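Local coordinates for light harvesting complex 1 Protein W (Rhodopseudomonas palustris, PDB 6Z5S), which is a membrane protein of the light-harvesting 1 complex that contacts bacteriochlorophyll and spirilloxanthin and probably occupies the place of an ordinary subunit in the ring, at residues I10-T15 with L82-V87. Numbering follows the deposited sequence.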
loop_
_atom_site.group_PDB
_atom_site.type_symbol
_atom_site.label_atom_id
_atom_site.label_comp_id
_atom_site.label_asym_id
_atom_site.label_seq_id
_atom_site.Cartn_x
_atom_site.Cartn_y
_atom_site.Cartn_z
ATOM N N ILE A 10 -25.780 -31.067 -38.336
ATOM C CA ILE A 10 -27.225 -31.237 -38.247
ATOM C C ILE A 10 -27.738 -30.595 -36.971
ATOM O O ILE A 10 -28.799 -29.959 -36.952
ATOM C CB ILE A 10 -27.593 -32.731 -38.305
ATOM C CG1 ILE A 10 -27.136 -33.355 -39.620
ATOM C CG2 ILE A 10 -29.081 -32.926 -38.113
ATOM C CD1 ILE A 10 -25.800 -34.045 -39.533
ATOM N N ALA A 11 -26.981 -30.745 -35.883
ATOM C CA ALA A 11 -27.370 -30.150 -34.612
ATOM C C ALA A 11 -27.495 -28.640 -34.727
ATOM O O ALA A 11 -28.505 -28.059 -34.319
ATOM C CB ALA A 11 -26.353 -30.518 -33.536
ATOM N N PHE A 12 -26.482 -27.985 -35.291
ATOM C CA PHE A 12 -26.491 -26.528 -35.341
ATOM C C PHE A 12 -27.609 -26.004 -36.232
ATOM O O PHE A 12 -28.312 -25.058 -35.858
ATOM C CB PHE A 12 -25.135 -26.014 -35.813
ATOM C CG PHE A 12 -24.069 -26.082 -34.764
ATOM C CD1 PHE A 12 -24.022 -25.149 -33.747
ATOM C CD2 PHE A 12 -23.122 -27.087 -34.787
ATOM C CE1 PHE A 12 -23.050 -25.212 -32.778
ATOM C CE2 PHE A 12 -22.145 -27.153 -33.819
ATOM C CZ PHE A 12 -22.109 -26.214 -32.811
ATOM N N VAL A 13 -27.806 -26.607 -37.405
ATOM C CA VAL A 13 -28.832 -26.102 -38.312
ATOM C C VAL A 13 -30.223 -26.393 -37.768
ATOM O O VAL A 13 -31.128 -25.559 -37.873
ATOM C CB VAL A 13 -28.639 -26.672 -39.728
ATOM C CG1 VAL A 13 -27.335 -26.185 -40.314
ATOM C CG2 VAL A 13 -28.675 -28.184 -39.713
ATOM N N ALA A 14 -30.421 -27.567 -37.166
ATOM C CA ALA A 14 -31.726 -27.879 -36.595
ATOM C C ALA A 14 -32.026 -26.986 -35.400
ATOM O O ALA A 14 -33.178 -26.586 -35.185
ATOM C CB ALA A 14 -31.784 -29.352 -36.202
ATOM N N THR A 15 -31.000 -26.645 -34.620
ATOM C CA THR A 15 -31.188 -25.715 -33.519
ATOM C C THR A 15 -31.535 -24.331 -34.032
ATOM O O THR A 15 -32.408 -23.661 -33.476
ATOM C CB THR A 15 -29.930 -25.664 -32.665
ATOM O OG1 THR A 15 -29.510 -27.002 -32.385
ATOM C CG2 THR A 15 -30.198 -24.926 -31.367
ATOM N N LEU A 82 -25.843 -25.514 -27.041
ATOM C CA LEU A 82 -26.302 -24.789 -25.862
ATOM C C LEU A 82 -26.099 -23.289 -26.007
ATOM O O LEU A 82 -26.806 -22.502 -25.370
ATOM C CB LEU A 82 -25.566 -25.300 -24.625
ATOM C CG LEU A 82 -26.309 -25.285 -23.294
ATOM C CD1 LEU A 82 -27.542 -26.154 -23.371
ATOM C CD2 LEU A 82 -25.392 -25.762 -22.190
ATOM N N PHE A 83 -25.141 -22.877 -26.837
ATOM C CA PHE A 83 -24.885 -21.472 -27.122
ATOM C C PHE A 83 -25.550 -20.992 -28.403
ATOM O O PHE A 83 -26.037 -19.861 -28.451
ATOM C CB PHE A 83 -23.379 -21.217 -27.217
ATOM C CG PHE A 83 -22.708 -21.050 -25.889
ATOM C CD1 PHE A 83 -22.651 -19.811 -25.280
ATOM C CD2 PHE A 83 -22.128 -22.132 -25.252
ATOM C CE1 PHE A 83 -22.029 -19.654 -24.058
ATOM C CE2 PHE A 83 -21.507 -21.984 -24.032
ATOM C CZ PHE A 83 -21.457 -20.743 -23.432
ATOM N N VAL A 84 -25.580 -21.825 -29.447
ATOM C CA VAL A 84 -26.130 -21.381 -30.723
ATOM C C VAL A 84 -27.642 -21.243 -30.664
ATOM O O VAL A 84 -28.226 -20.529 -31.484
ATOM C CB VAL A 84 -25.733 -22.331 -31.869
ATOM C CG1 VAL A 84 -26.644 -23.540 -31.909
ATOM C CG2 VAL A 84 -25.768 -21.603 -33.194
ATOM N N GLY A 85 -28.299 -21.909 -29.722
ATOM C CA GLY A 85 -29.722 -21.737 -29.540
ATOM C C GLY A 85 -30.112 -20.299 -29.250
ATOM O O GLY A 85 -30.838 -19.661 -30.023
ATOM N N PRO A 86 -29.637 -19.761 -28.122
ATOM C CA PRO A 86 -30.062 -18.409 -27.728
ATOM C C PRO A 86 -29.697 -17.322 -28.722
ATOM O O PRO A 86 -30.483 -16.387 -28.905
ATOM C CB PRO A 86 -29.352 -18.204 -26.385
ATOM C CG PRO A 86 -29.128 -19.567 -25.870
ATOM C CD PRO A 86 -28.851 -20.415 -27.063
ATOM N N VAL A 87 -28.533 -17.401 -29.370
ATOM C CA VAL A 87 -28.159 -16.317 -30.274
ATOM C C VAL A 87 -29.013 -16.346 -31.534
ATOM O O VAL A 87 -29.349 -15.293 -32.085
ATOM C CB VAL A 87 -26.655 -16.364 -30.597
ATOM C CG1 VAL A 87 -25.858 -16.537 -29.321
ATOM C CG2 VAL A 87 -26.334 -17.468 -31.581
#
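V84 reaches across to both F12 and T15, and of the residues in this contact it has the most area buried. Its CG1 lies 3.6 Å from F12 CD1, and its CB sits in the plane of the phenyl ring, 3.8 Å from CD1 at the ring edge. CG1 itself approaches the ring obliquely. The side chain of T15 meets the same methyl from another direction, with T15 CG2 3.9 Å from V84 CG1. A chi1 of 82° sets V84 CG1 between the backbone N and the carbonyl carbon, where it touches both partners. T15 CG2, anti to its own N, also packs on the bare backbone of G85, 3.7 Å from the CA; here the backbones come close, with T15 CA and G85 CA 5.8 Å apart. The axes of 10-15 and 82-87 approach to 9.4 Å and run nearly parallel, crossing at -24°, the first segment on helix 10-24 and the second on helix 67-89 of a three-helix chain. Helix 37-57 completes the arrangement, with T48 against A11 and P45 against L82, a residue that also touches bacteriochlorophyll. The 168 Å² buried, counting both sides, is held by shape and van der Waals contact, with no hydrogen bond between the two segments, consistent with apolar packing of helix 10-24 on helix 67-89, most of which is predicted to be transmembrane.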